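Local coordinates for protein cyclic UMP-AMP synthase (Rhodothermus marinus SG0.5JP17-172, PDB 6E0K) that synthesises the cyclic dinucleotide 3',3'-cUAMP from UTP and ATP as the second messenger of a CBASS antiphage defence system, at residues F83-S88 and Q135-P140; S110-G115 and L119-T124; M153-P158 and V164-K169; Q203-D208 and L276-D281; N240-K243 and K249-C252. All coordinates share one frame; numbering follows the deposited sequence.

Interaction 1. Residues F83-S88 and Q135-P140; sequences FGFVKS and QYRKYP
The ring of Phe-85 is met at its edge, near its own plane, by the hydroxyl of Tyr-139, whose OH lies 3.7 Å from both CE2 and CZ of Phe-85. One face of the same ring is taken by a residue of its own segment: CB of Phe-83 stands 3.5 Å above the Phe-85 plane, over its centre. The setting is the mixed beta sheet of the nucleotidyltransferase domain, where the loop leaving helix 77-82 packs against the end of strand 127-138. Gly-84, with positive phi, closes the helix in a Schellman motif, and the two phenylalanines flank it.

The Phe-83 and Tyr-139 rings pass each other in opposite directions with centroids 5.3 Å apart and planes at 36°, an oblique pairing whose closest atoms are the two CE2 carbons at 3.7 Å. The phenylalanines therefore divide the tyrosine between them, Phe-83 at the CD2-CE2 side and Phe-85 at the hydroxyl. Arg-137 reaches the cluster with its chain extended from CG to NE; its guanidinium plane stands 79° from the Phe-85 ring, and NH1 approaches Phe-85 CZ obliquely, at 4.2 Å. Phe-71 on the neighbouring strand 71-73 joins in, through a cation-pi contact with Arg-137 and an edge-to-face contact with Phe-85.

Two in-plane bonds within segment 135-140 fix the rotation of the guanidinium. Arg-137 NH1 donates to Tyr-139 OH at 3.0 Å, and Arg-137 NE donates to Gln-135 OE1 at 2.8 Å with an N-H...O angle of 174°.

Interaction 2. Residues S110-G115 and L119-T124; sequences SKVRRG and LKVETT
Arg-113 lies across Lys-120, its partner in a hydrogen-bonded antiparallel pair, and reaches on to Glu-122. From CB, CG stands between the backbone N and carbonyl carbon (chi1 65°); the chain then runs extended to NE. Arg-113 CG passes 3.9 Å from Lys-120 CB, and the same CB lies 3.8 Å above the guanidinium plane, over its centre. Arg-113 NE lies 4.0 Å from both CB and CD of Lys-120, and NH2 reaches that CD at 3.5 Å. At the tip, Arg-113 NH1 forms a salt bridge to Glu-122 OE2 at 3.0 Å, met on the anti side of the carboxylate, 23° out of its plane; NH2 adds a weak bond to it.

Two backbone bonds pair Arg-113 with Lys-120, and a third joins Glu-122 N to Lys-111 O, just before the strand. On the other face Leu-119 CD2 packs against Arg-114 CG at 3.9 Å, while Arg-114 NE pairs with Glu-100 of helix 92-107. Lys-120 curls near its end, and its NZ forms a salt bridge with Asp-129, a magnesium-binding residue. The whole is an antiparallel beta hairpin, strands 112-114 and 119-122, whose second strand brings Leu-119 and Lys-120 to the UTP site.

Interaction 3. Residues M153-P158 and V164-K169; sequences MTFYVP and VVNYPK
The carbonyl oxygen of Val-164 is gripped by two donors of the facing strand: Thr-154 OG1 at 2.6 Å and Phe-155 N at 3.1 Å. This is the antiparallel beta hairpin of strands 150-157 and 162-166. The two donors approach differently: Phe-155 N lies in the carbonyl plane, the hydroxyl above it, 52° out. Placing OG1 of Thr-154 anti to its own backbone nitrogen (chi1 -170°) directs it at that oxygen. Phe-155 O in return receives Val-164 N, and a reciprocal pair of bonds links Met-153 with Asn-166, a UTP-binding residue.

On the face that carries Asn-166, Met-153, Phe-155 and Val-164 supply apolar packing. Val-164 lies alongside Phe-155 and sets its CB over the ring face, 3.9 Å from the centroid of Phe-155 and toward the rim, a CH-pi contact. Val-164 CG2 also reaches Val-157 CG2 at 3.9 Å; Val-157 in turn touches Lys-117, another UTP-binding residue.

Met-153 curls over at its first two torsions, and SD and CE both pack against CB of Asn-166. Beyond it, Tyr-167 takes the N-cap position of helix 168-181, and Pro-168 CD lies 3.9 Å from Met-153 CG.

Interaction 4. Residues Q203-D208 and L276-D281; sequences QGAPQD and LRYMDD
Tyr-278 overlaps the consecutive pair Ala-205 and Pro-206 with the outer half of its ring. Tyrosine and proline come from opposite directions, and Pro-206 CD lies 3.3 Å from Tyr-278 OH and 3.6 Å from Tyr-278 CZ. Further along the pyrrolidine ring, Pro-206 CG is 3.7 Å from Tyr-278 OH. Ala-205 adds its methyl, with CB at 3.8 Å from Tyr-278 CE2 and slightly further from CD2. Both neighbours thus meet the ring obliquely, the methyl on its CD2-CE2 side and the proline toward CZ and the hydroxyl.

CB of Tyr-278 already heads for the loop, and with CG anti to the carbonyl carbon (chi1 -85°) the ring carries on that way. The patch buried between the segments is small, 104 Å², and packing accounts for it: the carbons of Ala-205 and Pro-206 touch the ring obliquely, and the proline CD, bonded to nitrogen, faces the hydroxyl oxygen.

Just upstream, Gly-204 leaves helical geometry with a positive phi, closing helix 186-202 in a Schellman motif; Ala-205 and Pro-206 follow immediately. Downstream, Asp-208 reaches the same helix as Tyr-278 through salt bridges to Lys-271 and Arg-274. The contact is a surface one that joins the loop between helices 186-202 and 212-220 to helix 269-285, whose Met-279 packs on both helix 186-202 and helix 231-244.

Interaction 5. Residues N240-K243 and K249-C252; sequences NWLK and KFRC
Trp-241 and Phe-250 approach from opposite directions, the indole reaching out from helix 231-244 and the phenyl coming back toward it from the following loop. The closest atoms are Phe-250 CZ and Trp-241 CZ3, 3.6 Å apart, and Phe-250 CZ is also 3.8 Å from Trp-241 CH2, so the six-membered part of the indole does the touching. The rings approach obliquely.

Trp-241 sends CG anti to the backbone N (chi1 -176°), which swings the indole toward the loop although its CB does not head there. Leu-242, next in the helix, crosses Phe-250 obliquely with a single branch. Its CD2 sits at the edge of the phenyl ring, near the ring plane, 3.8 Å from Phe-250 CE2. Phe-250 thus touches two successive helix residues, the indole at CZ and the leucine methyl at CE2.

A backbone hydrogen bond to Leu-259 anchors Phe-250 within the loop. Around the contact, Leu-218 of helix 212-220 packs on both Leu-242 and Phe-250. Phe-250 therefore packs on helices 231-244 and 212-220, while Leu-242 also touches helix 269-285 through Leu-276.

In the fold
From the N terminus, interaction 1 comes first: it closes the long loop from 83-88 to 135-140, and the hairpin of interaction 2 is nested inside it. Interaction 3 follows in series as the next hairpin. Tyr-136 packs on Thr-154 and Val-165, which joins interactions 1 and 3; strand 127-138 also neighbours strand 119-122, so all three reach one sheet, interactions 2 and 3 both contributing UTP-binding residues. The chain then enters the helical part. Interaction 4 closes a loop from 203-208 to 276-281, and interaction 5 lies nested within it. These two meet through the salt bridge of Lys-243 with Asp-280. Interactions 1 and 4 lie farthest apart, their centres about 45 Å from each other.

Interaction 1. Residues F83-S88 and Q135-P140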
# COMPACT_ATOMS: atom_id res chain seq x y z
N PHE A 83 24.36 -17.25 -14.18
CA PHE A 83 23.97 -15.95 -14.71
C PHE A 83 25.14 -14.97 -14.82
O PHE A 83 24.95 -13.86 -15.33
CB PHE A 83 22.88 -15.32 -13.83
CG PHE A 83 21.53 -15.95 -13.97
CD1 PHE A 83 21.07 -16.40 -15.19
CD2 PHE A 83 20.69 -16.03 -12.87
CE1 PHE A 83 19.80 -16.96 -15.31
CE2 PHE A 83 19.42 -16.59 -12.96
CZ PHE A 83 18.97 -17.05 -14.19
N GLY A 84 26.33 -15.34 -14.35
CA GLY A 84 27.45 -14.41 -14.42
C GLY A 84 27.40 -13.28 -13.42
O GLY A 84 28.02 -12.24 -13.64
N PHE A 85 26.71 -13.47 -12.30
CA PHE A 85 26.56 -12.42 -11.30
C PHE A 85 27.74 -12.40 -10.33
O PHE A 85 28.34 -13.44 -10.01
CB PHE A 85 25.26 -12.61 -10.50
CG PHE A 85 24.00 -12.43 -11.31
CD1 PHE A 85 24.02 -11.78 -12.53
CD2 PHE A 85 22.78 -12.90 -10.83
CE1 PHE A 85 22.84 -11.59 -13.27
CE2 PHE A 85 21.60 -12.73 -11.56
CZ PHE A 85 21.64 -12.08 -12.78
N VAL A 86 28.06 -11.20 -9.86
CA VAL A 86 29.09 -11.00 -8.84
C VAL A 86 28.48 -10.22 -7.69
O VAL A 86 27.40 -9.63 -7.80
CB VAL A 86 30.32 -10.25 -9.38
CG1 VAL A 86 30.88 -10.94 -10.61
CG2 VAL A 86 29.97 -8.78 -9.69
N LYS A 87 29.20 -10.21 -6.57
CA LYS A 87 28.75 -9.51 -5.38
C LYS A 87 28.89 -8.00 -5.54
O LYS A 87 29.94 -7.51 -5.97
CB LYS A 87 29.57 -9.98 -4.18
CG LYS A 87 29.21 -9.33 -2.86
CD LYS A 87 30.29 -9.63 -1.84
CE LYS A 87 30.35 -8.56 -0.77
NZ LYS A 87 31.41 -8.86 0.22
N SER A 88 27.85 -7.26 -5.16
CA SER A 88 27.97 -5.82 -5.02
C SER A 88 28.76 -5.49 -3.77
O SER A 88 28.45 -6.00 -2.68
CB SER A 88 26.59 -5.17 -4.90
OG SER A 88 26.70 -3.80 -4.52
N GLN A 135 16.45 -3.01 -5.14
CA GLN A 135 15.69 -3.92 -5.99
C GLN A 135 15.86 -5.35 -5.50
O GLN A 135 16.96 -5.76 -5.14
CB GLN A 135 16.18 -3.78 -7.43
CG GLN A 135 15.43 -4.63 -8.44
CD GLN A 135 16.07 -4.54 -9.81
OE1 GLN A 135 16.52 -5.54 -10.36
NE2 GLN A 135 16.13 -3.32 -10.36
N TYR A 136 14.76 -6.09 -5.45
CA TYR A 136 14.77 -7.50 -5.09
C TYR A 136 14.23 -8.30 -6.27
O TYR A 136 13.20 -7.94 -6.84
CB TYR A 136 13.90 -7.76 -3.85
CG TYR A 136 13.93 -9.20 -3.40
CD1 TYR A 136 14.93 -9.66 -2.57
CD2 TYR A 136 12.95 -10.10 -3.82
CE1 TYR A 136 14.97 -11.00 -2.14
CE2 TYR A 136 12.98 -11.42 -3.42
CZ TYR A 136 13.99 -11.87 -2.58
OH TYR A 136 14.00 -13.18 -2.18
N ARG A 137 14.94 -9.36 -6.65
CA ARG A 137 14.51 -10.23 -7.73
C ARG A 137 14.17 -11.59 -7.16
O ARG A 137 15.04 -12.28 -6.61
CB ARG A 137 15.61 -10.37 -8.79
CG ARG A 137 15.94 -9.06 -9.50
CD ARG A 137 16.90 -9.33 -10.66
NE ARG A 137 17.35 -8.09 -11.29
CZ ARG A 137 18.17 -8.05 -12.33
NH1 ARG A 137 18.63 -9.18 -12.87
NH2 ARG A 137 18.54 -6.88 -12.84
N LYS A 138 12.91 -12.00 -7.33
CA LYS A 138 12.47 -13.33 -6.94
C LYS A 138 12.51 -14.21 -8.18
O LYS A 138 11.70 -14.05 -9.10
CB LYS A 138 11.07 -13.28 -6.34
CG LYS A 138 10.57 -14.65 -5.92
CD LYS A 138 9.29 -14.55 -5.10
CE LYS A 138 8.18 -13.84 -5.85
NZ LYS A 138 6.90 -13.89 -5.07
N TYR A 139 13.49 -15.12 -8.22
CA TYR A 139 13.72 -16.01 -9.34
C TYR A 139 13.08 -17.37 -9.08
O TYR A 139 12.97 -17.81 -7.93
CB TYR A 139 15.21 -16.23 -9.57
CG TYR A 139 15.93 -15.11 -10.29
CD1 TYR A 139 16.49 -14.05 -9.58
CD2 TYR A 139 16.12 -15.15 -11.67
CE1 TYR A 139 17.18 -13.04 -10.24
CE2 TYR A 139 16.79 -14.13 -12.33
CZ TYR A 139 17.34 -13.09 -11.60
OH TYR A 139 18.02 -12.10 -12.27
N PRO A 140 12.70 -18.05 -10.15
CA PRO A 140 12.17 -19.41 -10.03
C PRO A 140 13.28 -20.42 -9.79
O PRO A 140 14.47 -20.13 -10.02
CB PRO A 140 11.52 -19.64 -11.40
CG PRO A 140 12.31 -18.80 -12.32
CD PRO A 140 12.64 -17.56 -11.54

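Interaction 2. Residues S110-G115 and L119-T124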
# COMPACT_ATOMS: atom_id res chain seq x y z
N SER A 110 17.56 19.15 10.96
CA SER A 110 16.36 19.22 11.79
C SER A 110 15.12 18.67 11.09
O SER A 110 14.10 18.47 11.76
CB SER A 110 16.10 20.67 12.22
OG SER A 110 15.66 21.46 11.13
N LYS A 111 15.20 18.41 9.79
CA LYS A 111 14.04 17.96 9.02
C LYS A 111 14.10 16.49 8.67
O LYS A 111 13.17 16.00 8.00
CB LYS A 111 13.92 18.78 7.73
CG LYS A 111 13.79 20.27 7.95
CD LYS A 111 12.47 20.62 8.61
CE LYS A 111 12.31 22.12 8.77
NZ LYS A 111 13.25 22.66 9.79
N VAL A 112 15.14 15.76 9.08
CA VAL A 112 15.35 14.38 8.67
C VAL A 112 15.64 13.54 9.91
O VAL A 112 16.53 13.89 10.71
CB VAL A 112 16.51 14.25 7.66
CG1 VAL A 112 16.70 12.79 7.27
CG2 VAL A 112 16.26 15.11 6.43
N ARG A 113 14.90 12.45 10.09
CA ARG A 113 15.10 11.59 11.25
C ARG A 113 14.85 10.14 10.86
O ARG A 113 14.06 9.86 9.97
CB ARG A 113 14.20 12.00 12.42
CG ARG A 113 12.70 11.82 12.16
CD ARG A 113 11.84 12.55 13.19
NE ARG A 113 10.42 12.33 12.94
CZ ARG A 113 9.68 13.11 12.17
NH1 ARG A 113 10.21 14.16 11.56
NH2 ARG A 113 8.39 12.84 11.99
N ARG A 114 15.52 9.22 11.55
CA ARG A 114 15.38 7.79 11.29
C ARG A 114 14.19 7.22 12.04
O ARG A 114 14.06 7.42 13.25
CB ARG A 114 16.64 7.04 11.71
CG ARG A 114 17.85 7.32 10.87
CD ARG A 114 18.97 6.39 11.29
NE ARG A 114 20.21 6.68 10.58
CZ ARG A 114 21.39 6.21 10.96
NH1 ARG A 114 22.48 6.52 10.26
NH2 ARG A 114 21.49 5.44 12.03
N GLY A 115 13.35 6.48 11.33
CA GLY A 115 12.32 5.67 11.94
C GLY A 115 12.72 4.20 11.99
O GLY A 115 13.81 3.81 11.57
N LEU A 119 12.92 6.54 6.72
CA LEU A 119 13.45 7.86 7.01
C LEU A 119 12.28 8.83 6.92
O LEU A 119 11.55 8.82 5.93
CB LEU A 119 14.54 8.26 6.01
CG LEU A 119 15.99 7.82 6.18
CD1 LEU A 119 16.78 8.09 4.90
CD2 LEU A 119 16.62 8.56 7.35
N LYS A 120 12.08 9.63 7.96
CA LYS A 120 11.01 10.61 7.95
C LYS A 120 11.57 11.98 7.59
O LYS A 120 12.58 12.41 8.15
CB LYS A 120 10.29 10.67 9.30
CG LYS A 120 9.47 9.40 9.59
CD LYS A 120 8.53 9.59 10.78
CE LYS A 120 7.25 8.76 10.63
NZ LYS A 120 7.53 7.34 10.30
N VAL A 121 10.93 12.64 6.63
CA VAL A 121 11.41 13.91 6.11
C VAL A 121 10.29 14.93 6.18
O VAL A 121 9.19 14.68 5.66
CB VAL A 121 11.91 13.76 4.66
CG1 VAL A 121 12.40 15.09 4.14
CG2 VAL A 121 12.99 12.67 4.57
N GLU A 122 10.55 16.07 6.82
CA GLU A 122 9.63 17.21 6.79
C GLU A 122 9.99 18.07 5.58
O GLU A 122 11.00 18.78 5.60
CB GLU A 122 9.74 18.01 8.08
CG GLU A 122 9.51 17.18 9.34
CD GLU A 122 8.17 16.49 9.35
OE1 GLU A 122 7.16 17.16 9.01
OE2 GLU A 122 8.12 15.28 9.69
N THR A 123 9.17 18.00 4.53
CA THR A 123 9.37 18.87 3.37
C THR A 123 8.57 20.16 3.54
O THR A 123 7.83 20.35 4.52
CB THR A 123 8.98 18.19 2.06
OG1 THR A 123 7.55 18.20 1.89
CG2 THR A 123 9.50 16.73 1.98
N THR A 124 8.71 21.07 2.58
CA THR A 124 7.88 22.28 2.56
C THR A 124 6.47 22.03 2.06
O THR A 124 5.68 22.97 1.99
CB THR A 124 8.52 23.35 1.68
OG1 THR A 124 8.65 22.82 0.36
CG2 THR A 124 9.89 23.73 2.22

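Interaction 3. Residues M153-P158 and V164-K169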
# COMPACT_ATOMS: atom_id res chain seq x y z
N MET A 153 11.25 -5.07 -4.00
CA MET A 153 12.33 -4.35 -3.34
C MET A 153 12.46 -4.89 -1.93
O MET A 153 11.58 -5.58 -1.43
CB MET A 153 12.09 -2.83 -3.35
CG MET A 153 10.72 -2.39 -2.83
SD MET A 153 10.61 -2.43 -1.03
CE MET A 153 9.48 -1.06 -0.72
N THR A 154 13.58 -4.57 -1.29
CA THR A 154 13.82 -5.09 0.04
C THR A 154 14.61 -4.09 0.87
O THR A 154 15.36 -3.26 0.33
CB THR A 154 14.54 -6.45 -0.02
OG1 THR A 154 14.57 -7.06 1.28
CG2 THR A 154 15.96 -6.29 -0.52
N PHE A 155 14.44 -4.18 2.18
CA PHE A 155 15.17 -3.33 3.11
C PHE A 155 15.37 -4.11 4.40
O PHE A 155 14.66 -5.08 4.68
CB PHE A 155 14.43 -2.00 3.38
CG PHE A 155 12.99 -2.17 3.78
CD1 PHE A 155 12.00 -2.27 2.82
CD2 PHE A 155 12.63 -2.24 5.12
CE1 PHE A 155 10.66 -2.43 3.18
CE2 PHE A 155 11.30 -2.39 5.48
CZ PHE A 155 10.31 -2.49 4.51
N TYR A 156 16.37 -3.70 5.17
CA TYR A 156 16.72 -4.33 6.43
C TYR A 156 16.09 -3.54 7.57
O TYR A 156 15.94 -2.32 7.49
CB TYR A 156 18.24 -4.41 6.59
CG TYR A 156 18.75 -5.25 7.74
CD1 TYR A 156 18.56 -6.63 7.77
CD2 TYR A 156 19.47 -4.68 8.78
CE1 TYR A 156 19.05 -7.41 8.81
CE2 TYR A 156 19.96 -5.44 9.82
CZ TYR A 156 19.75 -6.81 9.84
OH TYR A 156 20.26 -7.56 10.88
N VAL A 157 15.68 -4.26 8.62
CA VAL A 157 15.16 -3.64 9.83
C VAL A 157 16.16 -3.92 10.94
O VAL A 157 16.20 -5.04 11.48
CB VAL A 157 13.75 -4.15 10.17
CG1 VAL A 157 13.17 -3.38 11.35
CG2 VAL A 157 12.84 -4.05 8.97
N PRO A 158 17.03 -2.97 11.28
CA PRO A 158 18.09 -3.26 12.26
C PRO A 158 17.58 -3.68 13.62
O PRO A 158 18.25 -4.48 14.30
CB PRO A 158 18.87 -1.94 12.32
CG PRO A 158 18.71 -1.37 10.94
CD PRO A 158 17.28 -1.71 10.56
N VAL A 164 12.74 -7.31 4.83
CA VAL A 164 11.37 -7.22 4.35
C VAL A 164 11.42 -7.13 2.84
O VAL A 164 12.24 -6.38 2.29
CB VAL A 164 10.64 -6.00 4.94
CG1 VAL A 164 9.22 -5.91 4.39
CG2 VAL A 164 10.64 -6.06 6.46
N VAL A 165 10.56 -7.88 2.16
CA VAL A 165 10.41 -7.79 0.71
C VAL A 165 9.00 -7.31 0.39
O VAL A 165 8.03 -7.90 0.87
CB VAL A 165 10.69 -9.14 0.03
CG1 VAL A 165 10.47 -9.01 -1.48
CG2 VAL A 165 12.12 -9.61 0.34
N ASN A 166 8.91 -6.23 -0.38
CA ASN A 166 7.62 -5.70 -0.82
C ASN A 166 7.59 -5.59 -2.33
O ASN A 166 8.63 -5.61 -3.00
CB ASN A 166 7.34 -4.31 -0.21
CG ASN A 166 7.11 -4.35 1.29
OD1 ASN A 166 6.85 -5.40 1.88
ND2 ASN A 166 7.20 -3.19 1.91
N TYR A 167 6.38 -5.44 -2.87
CA TYR A 167 6.17 -5.37 -4.32
C TYR A 167 5.25 -4.21 -4.68
O TYR A 167 4.20 -4.41 -5.30
CB TYR A 167 5.59 -6.68 -4.83
CG TYR A 167 6.46 -7.89 -4.56
CD1 TYR A 167 6.34 -8.63 -3.39
CD2 TYR A 167 7.40 -8.29 -5.50
CE1 TYR A 167 7.16 -9.76 -3.17
CE2 TYR A 167 8.21 -9.40 -5.29
CZ TYR A 167 8.09 -10.12 -4.13
OH TYR A 167 8.92 -11.22 -3.94
N PRO A 168 5.61 -2.98 -4.31
CA PRO A 168 4.69 -1.85 -4.54
C PRO A 168 4.38 -1.59 -6.00
O PRO A 168 3.27 -1.15 -6.32
CB PRO A 168 5.43 -0.67 -3.90
CG PRO A 168 6.88 -1.04 -3.99
CD PRO A 168 6.91 -2.53 -3.77
N LYS A 169 5.33 -1.83 -6.91
CA LYS A 169 5.05 -1.60 -8.32
C LYS A 169 3.97 -2.55 -8.83
O LYS A 169 3.12 -2.16 -9.63
CB LYS A 169 6.32 -1.75 -9.15
CG LYS A 169 7.40 -0.75 -8.79
CD LYS A 169 8.59 -0.95 -9.70
CE LYS A 169 9.67 0.08 -9.40
NZ LYS A 169 10.88 -0.15 -10.25

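Interaction 4. Residues Q203-D208 and L276-D281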
# COMPACT_ATOMS: atom_id res chain seq x y z
N GLN A 203 -17.14 7.59 15.27
CA GLN A 203 -18.23 7.42 16.22
C GLN A 203 -17.92 6.41 17.32
O GLN A 203 -18.78 6.16 18.17
CB GLN A 203 -19.49 6.98 15.49
CG GLN A 203 -19.96 8.01 14.52
CD GLN A 203 -21.13 7.51 13.72
OE1 GLN A 203 -21.26 6.31 13.47
NE2 GLN A 203 -21.99 8.42 13.31
N GLY A 204 -16.73 5.82 17.32
CA GLY A 204 -16.33 4.92 18.38
C GLY A 204 -16.01 3.50 17.95
O GLY A 204 -15.66 2.68 18.81
N ALA A 205 -16.10 3.17 16.66
CA ALA A 205 -15.75 1.84 16.19
C ALA A 205 -14.25 1.58 16.35
O ALA A 205 -13.46 2.52 16.50
CB ALA A 205 -16.18 1.66 14.74
N PRO A 206 -13.82 0.31 16.31
CA PRO A 206 -12.41 0.01 16.58
C PRO A 206 -11.48 0.72 15.61
O PRO A 206 -11.74 0.79 14.41
CB PRO A 206 -12.34 -1.51 16.39
CG PRO A 206 -13.72 -2.00 16.70
CD PRO A 206 -14.64 -0.91 16.20
N GLN A 207 -10.37 1.24 16.17
CA GLN A 207 -9.37 1.95 15.37
C GLN A 207 -8.87 1.11 14.21
O GLN A 207 -8.56 1.66 13.14
CB GLN A 207 -8.18 2.34 16.25
CG GLN A 207 -8.19 3.77 16.72
CD GLN A 207 -8.05 4.76 15.58
OE1 GLN A 207 -7.49 4.43 14.53
NE2 GLN A 207 -8.55 5.97 15.78
N ASP A 208 -8.77 -0.21 14.40
CA ASP A 208 -8.24 -1.10 13.37
C ASP A 208 -9.34 -1.83 12.62
O ASP A 208 -9.14 -2.97 12.18
CB ASP A 208 -7.24 -2.08 13.99
CG ASP A 208 -7.85 -2.95 15.07
OD1 ASP A 208 -9.00 -2.71 15.48
OD2 ASP A 208 -7.17 -3.90 15.51
N LEU A 276 -16.92 -6.76 7.77
CA LEU A 276 -18.17 -7.01 7.05
C LEU A 276 -19.38 -6.83 7.95
O LEU A 276 -20.41 -6.29 7.51
CB LEU A 276 -18.17 -8.41 6.45
CG LEU A 276 -17.03 -8.70 5.46
CD1 LEU A 276 -17.13 -10.16 5.03
CD2 LEU A 276 -17.06 -7.77 4.25
N ARG A 277 -19.28 -7.26 9.21
CA ARG A 277 -20.37 -7.03 10.17
C ARG A 277 -20.62 -5.54 10.38
O ARG A 277 -21.78 -5.11 10.45
CB ARG A 277 -20.06 -7.71 11.51
CG ARG A 277 -20.22 -9.21 11.51
CD ARG A 277 -20.19 -9.79 12.92
NE ARG A 277 -18.93 -9.56 13.63
CZ ARG A 277 -17.87 -10.36 13.57
NH1 ARG A 277 -17.89 -11.44 12.79
NH2 ARG A 277 -16.79 -10.08 14.28
N TYR A 278 -19.56 -4.74 10.45
CA TYR A 278 -19.76 -3.31 10.67
C TYR A 278 -20.38 -2.65 9.43
O TYR A 278 -21.22 -1.75 9.56
CB TYR A 278 -18.44 -2.63 11.07
CG TYR A 278 -18.13 -2.70 12.56
CD1 TYR A 278 -17.68 -3.88 13.14
CD2 TYR A 278 -18.30 -1.58 13.37
CE1 TYR A 278 -17.39 -3.94 14.50
CE2 TYR A 278 -18.02 -1.64 14.72
CZ TYR A 278 -17.57 -2.81 15.28
OH TYR A 278 -17.29 -2.88 16.64
N MET A 279 -20.01 -3.11 8.24
CA MET A 279 -20.63 -2.58 7.03
C MET A 279 -22.10 -2.97 6.95
O MET A 279 -22.94 -2.15 6.58
CB MET A 279 -19.89 -3.07 5.79
CG MET A 279 -18.48 -2.49 5.67
SD MET A 279 -18.41 -0.66 5.55
CE MET A 279 -17.88 -0.23 7.20
N ASP A 280 -22.42 -4.22 7.31
CA ASP A 280 -23.82 -4.64 7.39
C ASP A 280 -24.61 -3.74 8.32
O ASP A 280 -25.72 -3.29 7.99
CB ASP A 280 -23.89 -6.08 7.90
CG ASP A 280 -23.79 -7.12 6.80
OD1 ASP A 280 -24.04 -6.82 5.62
OD2 ASP A 280 -23.48 -8.29 7.16
N ASP A 281 -24.09 -3.51 9.53
CA ASP A 281 -24.81 -2.73 10.53
C ASP A 281 -24.99 -1.29 10.07
O ASP A 281 -26.04 -0.69 10.29
CB ASP A 281 -24.07 -2.73 11.87
CG ASP A 281 -24.14 -4.05 12.60
OD1 ASP A 281 -25.01 -4.89 12.27
OD2 ASP A 281 -23.32 -4.22 13.52

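Interaction 5. Residues N240-K243 and K249-C252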
# COMPACT_ATOMS: atom_id res chain seq x y z
N ASN A 240 -21.97 -8.46 0.07
CA ASN A 240 -22.64 -9.75 0.05
C ASN A 240 -21.77 -10.84 -0.55
O ASN A 240 -21.83 -11.99 -0.10
CB ASN A 240 -23.97 -9.64 -0.69
CG ASN A 240 -25.05 -9.03 0.18
OD1 ASN A 240 -25.08 -9.28 1.39
ND2 ASN A 240 -25.91 -8.22 -0.41
N TRP A 241 -20.96 -10.52 -1.56
CA TRP A 241 -20.05 -11.54 -2.09
C TRP A 241 -18.99 -11.91 -1.06
O TRP A 241 -18.69 -13.10 -0.88
CB TRP A 241 -19.40 -11.05 -3.39
CG TRP A 241 -18.53 -12.10 -4.01
CD1 TRP A 241 -18.93 -13.07 -4.89
CD2 TRP A 241 -17.13 -12.32 -3.78
NE1 TRP A 241 -17.86 -13.87 -5.23
CE2 TRP A 241 -16.75 -13.44 -4.55
CE3 TRP A 241 -16.16 -11.68 -3.00
CZ2 TRP A 241 -15.44 -13.92 -4.58
CZ3 TRP A 241 -14.86 -12.16 -3.02
CH2 TRP A 241 -14.51 -13.27 -3.80
N LEU A 242 -18.41 -10.93 -0.38
CA LEU A 242 -17.40 -11.22 0.63
C LEU A 242 -17.95 -12.07 1.77
O LEU A 242 -17.26 -12.95 2.30
CB LEU A 242 -16.82 -9.90 1.18
CG LEU A 242 -15.84 -9.19 0.24
CD1 LEU A 242 -15.60 -7.76 0.70
CD2 LEU A 242 -14.51 -9.95 0.15
N LYS A 243 -19.21 -11.83 2.16
CA LYS A 243 -19.82 -12.61 3.24
C LYS A 243 -19.94 -14.08 2.89
O LYS A 243 -19.92 -14.94 3.79
CB LYS A 243 -21.20 -12.02 3.58
CG LYS A 243 -21.12 -10.80 4.48
CD LYS A 243 -22.39 -9.96 4.41
CE LYS A 243 -23.60 -10.69 4.92
NZ LYS A 243 -24.78 -9.75 4.88
N LYS A 249 -7.84 -18.23 0.78
CA LYS A 249 -6.84 -18.18 -0.27
C LYS A 249 -6.73 -16.80 -0.93
O LYS A 249 -6.14 -16.69 -2.01
CB LYS A 249 -7.12 -19.23 -1.35
CG LYS A 249 -7.22 -20.67 -0.88
CD LYS A 249 -7.29 -21.62 -2.07
CE LYS A 249 -7.46 -23.07 -1.65
NZ LYS A 249 -7.05 -24.01 -2.73
N PHE A 250 -7.27 -15.76 -0.30
CA PHE A 250 -7.13 -14.42 -0.87
C PHE A 250 -5.66 -14.04 -0.96
O PHE A 250 -4.87 -14.32 -0.06
CB PHE A 250 -7.87 -13.37 -0.05
CG PHE A 250 -9.35 -13.27 -0.34
CD1 PHE A 250 -10.02 -14.30 -0.98
CD2 PHE A 250 -10.06 -12.14 0.04
CE1 PHE A 250 -11.39 -14.21 -1.23
CE2 PHE A 250 -11.41 -12.03 -0.21
CZ PHE A 250 -12.08 -13.07 -0.84
N ARG A 251 -5.31 -13.39 -2.06
CA ARG A 251 -3.96 -12.92 -2.30
C ARG A 251 -3.96 -11.41 -2.22
O ARG A 251 -4.97 -10.75 -2.49
CB ARG A 251 -3.47 -13.38 -3.68
CG ARG A 251 -3.51 -14.88 -3.85
CD ARG A 251 -2.31 -15.50 -3.19
NE ARG A 251 -1.12 -15.31 -4.01
CZ ARG A 251 0.12 -15.61 -3.62
NH1 ARG A 251 0.34 -16.11 -2.41
NH2 ARG A 251 1.14 -15.41 -4.45
N CYS A 252 -2.82 -10.85 -1.81
CA CYS A 252 -2.68 -9.41 -1.83
C CYS A 252 -2.74 -8.88 -3.26
O CYS A 252 -2.55 -9.62 -4.23
CB CYS A 252 -1.37 -9.00 -1.17
SG CYS A 252 -1.43 -9.25 0.63